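Local atomic coordinates of aminotransferase AspB (Helicobacter pylori 26695, PDB entry 3EZS), a protein that probably binds pyridoxal 5'-phosphate and transfers amino groups, as a class I and II aminotransferase. Residues E62-A67 and A274-D279. Sequence-based numbering, arbitrary orientation.
Sequences ESLRAA and AAWLDD
Ala67 points its methyl into the angle between Trp276 and Leu277 on helix 266-277. Its CB lies 4.2 Å from Trp276 CB and, in a roughly perpendicular direction, 4.1 Å from Leu277 CG, with Leu277 CD2 equally near. Consistent with the small side chain, Ala67 CA comes within 5.6 Å of Leu277 CA. One turn earlier on helix 62-76, Leu64 swings CG anti to its own backbone N (chi1 176°), which carries CD1 across to the indole, 3.8 Å from Trp276 CD1; the methyl comes in at a slant to the ring. The pyrrole side of the indole is thus met by Leu64, while Phe71 and Phe242 pack their rings against Trp276 at steep angles. NE1 of the buried Trp276 is hydrogen-bonded to Ser240 OG, which ties the indole to the approach to strand 241-245 of the large mixed sheet. Leu277 is the exposed edge of the patch. Polar links flank it: Ser63 OG bonds to Glu273 OE1, and Arg74, farther along helix 62-76, reaches Trp276 O and forms a salt bridge with Asp279. Between the two segments the side chains meet only through apolar groups, with neither a hydrogen bond nor a salt bridge shared, so what joins the helices here is ordinary van der Waals packing, which prescribes no single direction, while the hydrogen bonds and salt bridges just named run to partners outside the two segments.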
ATOM      1  N   GLU A  62     -12.185 -11.563  -7.017  1.00 41.28           N
ATOM      2  CA  GLU A  62     -12.315 -12.079  -8.374  1.00 44.35           C
ATOM      3  C   GLU A  62     -13.255 -11.250  -9.224  1.00 41.48           C
ATOM      4  O   GLU A  62     -13.018 -11.084 -10.414  1.00 40.22           O
ATOM      5  CB  GLU A  62     -12.850 -13.519  -8.353  1.00 46.59           C
ATOM      6  CG  GLU A  62     -11.795 -14.547  -8.018  1.00 57.46           C
ATOM      7  CD  GLU A  62     -10.695 -14.548  -9.057  1.00 68.47           C
ATOM      8  OE1 GLU A  62     -11.022 -14.570 -10.270  1.00 72.79           O
ATOM      9  OE2 GLU A  62      -9.511 -14.510  -8.665  1.00 70.75           O
ATOM     10  N   SER A  63     -14.328 -10.748  -8.606  1.00 40.55           N
ATOM     11  CA  SER A  63     -15.314  -9.956  -9.316  1.00 40.23           C
ATOM     12  C   SER A  63     -14.707  -8.644  -9.806  1.00 38.17           C
ATOM     13  O   SER A  63     -15.023  -8.193 -10.874  1.00 39.96           O
ATOM     14  CB  SER A  63     -16.540  -9.725  -8.431  1.00 42.84           C
ATOM     15  OG  SER A  63     -16.197  -9.083  -7.215  1.00 43.03           O
ATOM     16  N   LEU A  64     -13.828  -8.044  -9.026  1.00 40.41           N
ATOM     17  CA  LEU A  64     -13.143  -6.808  -9.444  1.00 40.31           C
ATOM     18  C   LEU A  64     -12.178  -7.076 -10.613  1.00 38.57           C
ATOM     19  O   LEU A  64     -12.181  -6.336 -11.583  1.00 37.35           O
ATOM     20  CB  LEU A  64     -12.409  -6.165  -8.260  1.00 41.58           C
ATOM     21  CG  LEU A  64     -11.571  -4.917  -8.565  1.00 41.38           C
ATOM     22  CD1 LEU A  64     -12.424  -3.775  -9.167  1.00 35.74           C
ATOM     23  CD2 LEU A  64     -10.834  -4.488  -7.293  1.00 38.90           C
ATOM     24  N   ARG A  65     -11.387  -8.147 -10.525  1.00 39.07           N
ATOM     25  CA  ARG A  65     -10.447  -8.499 -11.605  0.50 39.37           C
ATOM     26  C   ARG A  65     -11.192  -8.713 -12.922  1.00 38.52           C
ATOM     27  O   ARG A  65     -10.764  -8.208 -13.978  1.00 36.65           O
ATOM     28  CB  ARG A  65      -9.611  -9.730 -11.229  0.50 39.18           C
ATOM     29  CG  ARG A  65      -8.551  -9.422 -10.166  0.50 41.74           C
ATOM     30  CD  ARG A  65      -7.996 -10.656  -9.464  0.50 43.44           C
ATOM     31  NE  ARG A  65      -7.121 -11.497 -10.281  0.50 45.69           N
ATOM     32  CZ  ARG A  65      -7.504 -12.558 -10.989  0.50 53.24           C
ATOM     33  NH1 ARG A  65      -8.775 -12.940 -11.032  0.50 56.32           N
ATOM     34  NH2 ARG A  65      -6.599 -13.247 -11.677  0.50 55.39           N
ATOM     35  N   ALA A  66     -12.306  -9.448 -12.858  1.00 36.87           N
ATOM     36  CA  ALA A  66     -13.157  -9.686 -14.033  1.00 36.68           C
ATOM     37  C   ALA A  66     -13.718  -8.374 -14.600  1.00 36.86           C
ATOM     38  O   ALA A  66     -13.730  -8.190 -15.807  1.00 37.85           O
ATOM     39  CB  ALA A  66     -14.297 -10.662 -13.687  1.00 34.75           C
ATOM     40  N   ALA A  67     -14.176  -7.464 -13.737  1.00 38.86           N
ATOM     41  CA  ALA A  67     -14.668  -6.153 -14.200  1.00 39.47           C
ATOM     42  C   ALA A  67     -13.546  -5.373 -14.880  1.00 40.80           C
ATOM     43  O   ALA A  67     -13.779  -4.673 -15.875  1.00 43.28           O
ATOM     44  CB  ALA A  67     -15.245  -5.333 -13.047  1.00 39.17           C
ATOM     45  N   ALA A 274     -18.215  -1.429  -9.708  1.00 37.03           N
ATOM     46  CA  ALA A 274     -19.323  -0.738 -10.352  1.00 37.66           C
ATOM     47  C   ALA A 274     -18.771   0.299 -11.338  1.00 39.17           C
ATOM     48  O   ALA A 274     -19.277   0.418 -12.447  1.00 43.15           O
ATOM     49  CB  ALA A 274     -20.249  -0.094  -9.303  1.00 34.41           C
ATOM     50  N   ALA A 275     -17.710   1.011 -10.948  1.00 39.46           N
ATOM     51  CA  ALA A 275     -17.060   2.014 -11.811  1.00 38.53           C
ATOM     52  C   ALA A 275     -16.475   1.392 -13.071  1.00 38.49           C
ATOM     53  O   ALA A 275     -16.714   1.884 -14.176  1.00 37.01           O
ATOM     54  CB  ALA A 275     -15.957   2.803 -11.032  1.00 36.16           C
ATOM     55  N   TRP A 276     -15.739   0.290 -12.920  1.00 40.93           N
ATOM     56  CA  TRP A 276     -15.104  -0.348 -14.083  1.00 40.52           C
ATOM     57  C   TRP A 276     -16.094  -0.976 -15.056  1.00 39.95           C
ATOM     58  O   TRP A 276     -15.775  -1.112 -16.219  1.00 40.46           O
ATOM     59  CB  TRP A 276     -14.065  -1.400 -13.675  1.00 40.20           C
ATOM     60  CG  TRP A 276     -12.758  -0.872 -13.091  1.00 38.56           C
ATOM     61  CD1 TRP A 276     -12.337  -0.983 -11.802  1.00 34.94           C
ATOM     62  CD2 TRP A 276     -11.706  -0.176 -13.795  1.00 34.46           C
ATOM     63  NE1 TRP A 276     -11.093  -0.405 -11.658  1.00 36.67           N
ATOM     64  CE2 TRP A 276     -10.690   0.107 -12.859  1.00 38.20           C
ATOM     65  CE3 TRP A 276     -11.539   0.256 -15.119  1.00 39.37           C
ATOM     66  CZ2 TRP A 276      -9.500   0.772 -13.207  1.00 39.13           C
ATOM     67  CZ3 TRP A 276     -10.352   0.943 -15.461  1.00 37.68           C
ATOM     68  CH2 TRP A 276      -9.348   1.163 -14.507  1.00 34.67           C
ATOM     69  N   LEU A 277     -17.258  -1.399 -14.565  1.00 40.02           N
ATOM     70  CA  LEU A 277     -18.290  -2.000 -15.396  1.00 39.76           C
ATOM     71  C   LEU A 277     -19.037  -0.994 -16.298  1.00 40.69           C
ATOM     72  O   LEU A 277     -19.635  -1.387 -17.297  1.00 38.52           O
ATOM     73  CB  LEU A 277     -19.332  -2.699 -14.516  1.00 38.66           C
ATOM     74  CG  LEU A 277     -19.026  -3.996 -13.772  1.00 39.65           C
ATOM     75  CD1 LEU A 277     -20.006  -4.242 -12.595  1.00 36.16           C
ATOM     76  CD2 LEU A 277     -19.021  -5.194 -14.740  1.00 36.77           C
ATOM     77  N   ASP A 278     -19.011   0.288 -15.931  1.00 41.38           N
ATOM     78  CA  ASP A 278     -19.767   1.318 -16.645  1.00 41.54           C
ATOM     79  C   ASP A 278     -18.895   2.272 -17.452  1.00 43.68           C
ATOM     80  O   ASP A 278     -17.827   2.715 -16.971  1.00 43.04           O
ATOM     81  CB  ASP A 278     -20.544   2.150 -15.635  1.00 41.74           C
ATOM     82  CG  ASP A 278     -21.321   3.262 -16.284  1.00 38.99           C
ATOM     83  OD1 ASP A 278     -22.262   2.958 -17.035  1.00 44.45           O
ATOM     84  OD2 ASP A 278     -20.997   4.435 -16.039  1.00 38.67           O
ATOM     85  N   ASP A 279     -19.359   2.590 -18.665  1.00 42.81           N
ATOM     86  CA  ASP A 279     -18.666   3.520 -19.565  1.00 43.06           C
ATOM     87  C   ASP A 279     -19.323   4.899 -19.672  1.00 42.82           C
ATOM     88  O   ASP A 279     -18.679   5.860 -20.065  1.00 44.97           O
ATOM     89  CB  ASP A 279     -18.572   2.915 -20.972  1.00 44.40           C
ATOM     90  CG  ASP A 279     -17.633   1.707 -21.040  1.00 44.10           C
ATOM     91  OD1 ASP A 279     -16.749   1.564 -20.179  1.00 48.18           O
ATOM     92  OD2 ASP A 279     -17.787   0.900 -21.958  1.00 47.94           O
TER